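Local coordinates for protein serine proteinase inhibitor 1 (PDB 6BJ5) that inhibits serine proteases as a member of the serpin family and is important in the virulence of myxoma virus, at residues G39-L44 with D311-T315; L75-D81 with K141-S147. One frame throughout, in Å; residues are numbered along the deposited sequence.

Contact 1 of 2, residues G39-L44 with D311-T315; sequences GLTSAL and DTAIT
The core of the serpin fold, where a helix packs against one face of its main beta sheet, forms this contact: helix 37-49 (helix B in serpin terms) meets strand 305-314. That strand runs antiparallel between 142-153 and 293-302, the place of strand 4A, which is consistent with a reactive-centre loop inserted into the sheet as in cleaved serpins. Helix 39-44 and strand 311-314 cross at -35° with their axes 8.1 Å apart. T312 and I314, alternate residues along the strand, both turn their side chains to the helix.

G39 lies over T312, their CA atoms 6.1 Å apart. The lack of a side chain on G39 lets the threonine come right up to the helix backbone. The T312 hydroxyl has its clear partner in Q295 NE2 on the neighbouring strand 293-302. OG1 sits beside the backbone N of T312 (chi1 -58°), which leaves CG2 anti to that N as the apolar prong: it meets A43 CB at 3.9 Å, and L40 CD1 brushes it from one flank at 4.2 Å. L40 itself starts off away from the strand, reaches back with this one methyl and also packs on L263 of helix 260-265.

A43 places its single methyl between T312 CG2 and I314 CD1. CD1 is carried out straight along the CG1 branch of I314 (chi2 175°), and A43 CB lies beside this tip methyl, not ahead of it. L44 approaches I314 at about a right angle, presenting one branch. L144 of strand 142-153 continues the same surface, touching both A43 and I314. The closest apolar approach is A43 CB to I314 CD1, at 3.7 Å, with L44 CD2 4.2 Å from the same methyl.

Contact 2 of 2, residues L75-D81 with K141-S147; sequences LRELFVD and KMLLLSS
The F79 ring meets the neighbouring strand with its edge: L143 O and L145 CB both lie at its rim, near the ring plane. F79 and L143 run side by side in the same direction, with CD2 of the ring 3.9 Å from CD2 of the leucine. E77 shares that face, but its carboxylate leads away to Y119, T100 and K123. On the other face the R76 guanidinium is turned to helix 37-49, while L78 sends CD1 across the strand gap to within 3.3 Å of L143 O and 4.0 Å of M142 CE. L78 CG is anti to the backbone N (chi1 175°), and the M142 chain bends at its end to meet it.

Between these two faces, strands 75-81 and 142-147 pair antiparallel as strands 2A and 3A of the serpin sheet. F79 N donates to L143 O at 2.7 Å, and the return bond from L143 N to F79 O is equally short. Seven backbone bonds zip the two strands together, and CA-H groups of R76 and L78 add contacts to the same carbonyls. The buried E77 carboxylate, with two hydroxyl partners and a lysine, would probably favour the ionised form.

How the contacts relate
Contacts 1 and 2 have centres about 9 Å apart and meet in one sheet, where strand 142-153 separates strands 73-81 and 305-314. Along the chain, contact 2 is nested within the loop closed by contact 1. D311 OD1 approaches S147 OG at 2.5 Å, a probable hydrogen bond, and T312 N lies 2.7 Å from S146 O, as expected of neighbouring strands. Strand 142-153 also packs on helix 37-49, with S146 OG 3.1 Å from G39 O. From one strand further along the sheet, R76 NH1 is hydrogen-bonded to S42 O on that helix. Together they join the helix, the probably inserted strand and the sheet in the region known in serpins as the shutter.

Contact 1 of 2, residues G39-L44 with D311-T315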
loop_
_atom_site.group_PDB
_atom_site.type_symbol
_atom_site.label_atom_id
_atom_site.label_comp_id
_atom_site.label_asym_id
_atom_site.label_seq_id
_atom_site.Cartn_x
_atom_site.Cartn_y
_atom_site.Cartn_z
ATOM N N GLY A 39 -0.326 4.974 0.329
ATOM C CA GLY A 39 -0.840 5.415 -0.960
ATOM C C GLY A 39 -2.330 5.710 -0.939
ATOM O O GLY A 39 -2.801 6.620 -1.624
ATOM N N LEU A 40 -3.102 4.904 -0.207
ATOM C CA LEU A 40 -4.531 5.172 -0.065
ATOM C C LEU A 40 -4.761 6.464 0.703
ATOM O O LEU A 40 -5.489 7.352 0.254
ATOM C CB LEU A 40 -5.210 4.012 0.659
ATOM C CG LEU A 40 -6.725 4.170 0.816
ATOM C CD1 LEU A 40 -7.361 4.423 -0.546
ATOM C CD2 LEU A 40 -7.344 2.901 1.423
ATOM N N THR A 41 -4.119 6.576 1.867
ATOM C CA THR A 41 -4.248 7.728 2.746
ATOM C C THR A 41 -3.856 9.016 2.041
ATOM O O THR A 41 -4.503 10.056 2.230
ATOM C CB THR A 41 -3.385 7.501 3.987
ATOM O OG1 THR A 41 -3.965 6.444 4.764
ATOM C CG2 THR A 41 -3.291 8.773 4.841
ATOM N N SER A 42 -2.775 8.981 1.251
ATOM C CA SER A 42 -2.357 10.189 0.544
ATOM C C SER A 42 -3.399 10.624 -0.482
ATOM O O SER A 42 -3.709 11.816 -0.588
ATOM C CB SER A 42 -1.006 9.960 -0.122
ATOM O OG SER A 42 -0.038 9.579 0.846
ATOM N N ALA A 43 -3.994 9.667 -1.197
ATOM C CA ALA A 43 -5.032 9.978 -2.172
ATOM C C ALA A 43 -6.246 10.607 -1.500
ATOM O O ALA A 43 -6.735 11.661 -1.926
ATOM C CB ALA A 43 -5.433 8.698 -2.916
ATOM N N LEU A 44 -6.742 9.965 -0.436
ATOM C CA LEU A 44 -7.890 10.481 0.301
ATOM C C LEU A 44 -7.610 11.873 0.855
ATOM O O LEU A 44 -8.517 12.714 0.934
ATOM C CB LEU A 44 -8.243 9.534 1.444
ATOM C CG LEU A 44 -8.725 8.122 1.139
ATOM C CD1 LEU A 44 -9.073 7.399 2.435
ATOM C CD2 LEU A 44 -9.927 8.175 0.233
ATOM N N ASP A 311 0.173 2.600 -6.925
ATOM C CA ASP A 311 -0.554 3.720 -7.516
ATOM C C ASP A 311 -2.022 3.587 -7.156
ATOM O O ASP A 311 -2.631 2.548 -7.427
ATOM C CB ASP A 311 -0.374 3.752 -9.029
ATOM C CG ASP A 311 1.067 3.935 -9.423
ATOM O OD1 ASP A 311 1.689 4.905 -8.936
ATOM O OD2 ASP A 311 1.588 3.089 -10.182
ATOM N N THR A 312 -2.578 4.620 -6.524
ATOM C CA THR A 312 -3.987 4.655 -6.149
ATOM C C THR A 312 -4.713 5.648 -7.038
ATOM O O THR A 312 -4.276 6.796 -7.176
ATOM C CB THR A 312 -4.155 5.032 -4.675
ATOM O OG1 THR A 312 -3.442 4.089 -3.864
ATOM C CG2 THR A 312 -5.622 5.033 -4.282
ATOM N N ALA A 313 -5.797 5.195 -7.658
ATOM C CA ALA A 313 -6.576 6.010 -8.587
ATOM C C ALA A 313 -8.007 6.178 -8.085
ATOM O O ALA A 313 -8.744 5.190 -7.976
ATOM C CB ALA A 313 -6.586 5.376 -9.979
ATOM N N ILE A 314 -8.414 7.423 -7.838
ATOM C CA ILE A 314 -9.784 7.745 -7.433
ATOM C C ILE A 314 -10.538 8.306 -8.636
ATOM O O ILE A 314 -10.125 9.317 -9.228
ATOM C CB ILE A 314 -9.819 8.712 -6.237
ATOM C CG1 ILE A 314 -9.223 8.008 -5.018
ATOM C CG2 ILE A 314 -11.280 9.099 -5.927
ATOM C CD1 ILE A 314 -9.063 8.858 -3.778
ATOM N N THR A 315 -11.701 7.707 -8.911
ATOM C CA THR A 315 -12.432 7.721 -10.193
ATOM C C THR A 315 -11.557 7.825 -11.414
ATOM O O THR A 315 -11.503 6.849 -12.172
ATOM C CB THR A 315 -13.470 8.848 -10.245
ATOM O OG1 THR A 315 -14.574 8.481 -9.416
ATOM C CG2 THR A 315 -13.974 9.053 -11.641
#

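Contact 2 of 2, residues L75-D81 with K141-S147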
loop_
_atom_site.group_PDB
_atom_site.type_symbol
_atom_site.label_atom_id
_atom_site.label_comp_id
_atom_site.label_asym_id
_atom_site.label_seq_id
_atom_site.Cartn_x
_atom_site.Cartn_y
_atom_site.Cartn_z
ATOM N N LEU A 75 3.974 10.761 -5.021
ATOM C CA LEU A 75 3.525 11.710 -6.034
ATOM C C LEU A 75 2.009 11.849 -5.986
ATOM O O LEU A 75 1.289 10.881 -5.720
ATOM C CB LEU A 75 4.001 11.288 -7.430
ATOM C CG LEU A 75 3.517 12.067 -8.657
ATOM C CD1 LEU A 75 4.519 11.952 -9.766
ATOM C CD2 LEU A 75 2.176 11.534 -9.165
ATOM N N ARG A 76 1.531 13.069 -6.248
ATOM C CA ARG A 76 0.102 13.370 -6.186
ATOM C C ARG A 76 -0.280 14.323 -7.309
ATOM O O ARG A 76 0.250 15.436 -7.395
ATOM C CB ARG A 76 -0.278 13.963 -4.832
ATOM C CG ARG A 76 -0.123 12.982 -3.708
ATOM C CD ARG A 76 0.418 13.677 -2.482
ATOM N NE ARG A 76 -0.389 13.287 -1.349
ATOM C CZ ARG A 76 -0.443 13.943 -0.209
ATOM N NH1 ARG A 76 -1.235 13.503 0.752
ATOM N NH2 ARG A 76 0.283 15.030 -0.056
ATOM N N GLU A 77 -1.216 13.879 -8.151
ATOM C CA GLU A 77 -1.677 14.633 -9.303
ATOM C C GLU A 77 -3.189 14.496 -9.347
ATOM O O GLU A 77 -3.746 13.497 -8.877
ATOM C CB GLU A 77 -1.078 14.118 -10.636
ATOM C CG GLU A 77 0.442 14.080 -10.698
ATOM C CD GLU A 77 1.101 15.439 -10.523
ATOM O OE1 GLU A 77 0.653 16.434 -11.131
ATOM O OE2 GLU A 77 2.070 15.515 -9.745
ATOM N N LEU A 78 -3.842 15.520 -9.896
ATOM C CA LEU A 78 -5.277 15.520 -10.130
ATOM C C LEU A 78 -5.525 15.897 -11.588
ATOM O O LEU A 78 -4.997 16.900 -12.078
ATOM C CB LEU A 78 -5.987 16.492 -9.173
ATOM C CG LEU A 78 -7.492 16.696 -9.371
ATOM C CD1 LEU A 78 -8.273 15.389 -9.203
ATOM C CD2 LEU A 78 -8.022 17.773 -8.436
ATOM N N PHE A 79 -6.319 15.097 -12.282
ATOM C CA PHE A 79 -6.627 15.325 -13.689
ATOM C C PHE A 79 -8.116 15.612 -13.779
ATOM O O PHE A 79 -8.939 14.701 -13.625
ATOM C CB PHE A 79 -6.256 14.102 -14.525
ATOM C CG PHE A 79 -4.813 13.753 -14.447
ATOM C CD1 PHE A 79 -3.899 14.330 -15.304
ATOM C CD2 PHE A 79 -4.357 12.885 -13.461
ATOM C CE1 PHE A 79 -2.557 14.026 -15.202
ATOM C CE2 PHE A 79 -3.019 12.580 -13.355
ATOM C CZ PHE A 79 -2.116 13.153 -14.225
ATOM N N VAL A 80 -8.475 16.864 -14.015
ATOM C CA VAL A 80 -9.876 17.235 -14.123
ATOM C C VAL A 80 -10.173 17.545 -15.573
ATOM O O VAL A 80 -9.383 18.215 -16.248
ATOM C CB VAL A 80 -10.226 18.424 -13.219
ATOM C CG1 VAL A 80 -11.699 18.765 -13.373
ATOM C CG2 VAL A 80 -9.913 18.050 -11.798
ATOM N N ASP A 81 -11.321 17.068 -16.039
ATOM C CA ASP A 81 -11.711 17.296 -17.415
ATOM C C ASP A 81 -11.856 18.789 -17.685
ATOM O O ASP A 81 -12.235 19.561 -16.800
ATOM C CB ASP A 81 -13.007 16.573 -17.729
ATOM C CG ASP A 81 -13.323 16.610 -19.202
ATOM O OD1 ASP A 81 -12.730 15.820 -19.965
ATOM O OD2 ASP A 81 -14.125 17.472 -19.606
ATOM N N LYS A 141 -14.862 12.312 -15.020
ATOM C CA LYS A 141 -14.547 13.747 -15.027
ATOM C C LYS A 141 -13.391 14.158 -14.136
ATOM O O LYS A 141 -12.910 15.275 -14.311
ATOM C CB LYS A 141 -15.762 14.667 -14.678
ATOM C CG LYS A 141 -17.087 14.472 -15.453
ATOM C CD LYS A 141 -16.775 14.590 -16.978
ATOM C CE LYS A 141 -16.803 13.164 -17.669
ATOM N NZ LYS A 141 -16.011 12.882 -18.949
ATOM N N MET A 142 -12.842 13.272 -13.309
ATOM C CA MET A 142 -11.679 13.618 -12.505
ATOM C C MET A 142 -10.835 12.364 -12.287
ATOM O O MET A 142 -11.380 11.261 -12.245
ATOM C CB MET A 142 -12.123 14.186 -11.164
ATOM C CG MET A 142 -12.385 13.076 -10.121
ATOM S SD MET A 142 -13.123 13.733 -8.646
ATOM C CE MET A 142 -12.243 15.283 -8.616
ATOM N N LEU A 143 -9.511 12.502 -12.211
ATOM C CA LEU A 143 -8.688 11.377 -11.796
ATOM C C LEU A 143 -7.752 11.882 -10.712
ATOM O O LEU A 143 -7.003 12.839 -10.938
ATOM C CB LEU A 143 -7.913 10.782 -12.975
ATOM C CG LEU A 143 -7.045 9.618 -12.508
ATOM C CD1 LEU A 143 -7.968 8.402 -12.281
ATOM C CD2 LEU A 143 -5.965 9.315 -13.515
ATOM N N LEU A 144 -7.861 11.317 -9.519
ATOM C CA LEU A 144 -6.971 11.665 -8.425
ATOM C C LEU A 144 -5.985 10.521 -8.307
ATOM O O LEU A 144 -6.394 9.371 -8.118
ATOM C CB LEU A 144 -7.727 11.843 -7.117
ATOM C CG LEU A 144 -6.980 12.633 -6.047
ATOM C CD1 LEU A 144 -7.972 13.217 -5.057
ATOM C CD2 LEU A 144 -5.914 11.810 -5.323
ATOM N N LEU A 145 -4.699 10.817 -8.436
ATOM C CA LEU A 145 -3.719 9.752 -8.540
ATOM C C LEU A 145 -2.618 9.951 -7.501
ATOM O O LEU A 145 -2.031 11.043 -7.404
ATOM C CB LEU A 145 -3.156 9.680 -9.959
ATOM C CG LEU A 145 -2.011 8.684 -10.100
ATOM C CD1 LEU A 145 -2.563 7.283 -10.097
ATOM C CD2 LEU A 145 -1.231 8.950 -11.368
ATOM N N SER A 146 -2.365 8.888 -6.723
ATOM C CA SER A 146 -1.327 8.822 -5.692
ATOM C C SER A 146 -0.353 7.688 -6.019
ATOM O O SER A 146 -0.752 6.517 -6.106
ATOM C CB SER A 146 -1.949 8.600 -4.308
ATOM O OG SER A 146 -0.970 8.569 -3.275
ATOM N N SER A 147 0.924 8.029 -6.169
ATOM C CA SER A 147 1.960 7.067 -6.526
ATOM C C SER A 147 2.978 6.974 -5.398
ATOM O O SER A 147 3.432 8.004 -4.891
ATOM C CB SER A 147 2.672 7.502 -7.796
ATOM O OG SER A 147 1.777 7.434 -8.887
#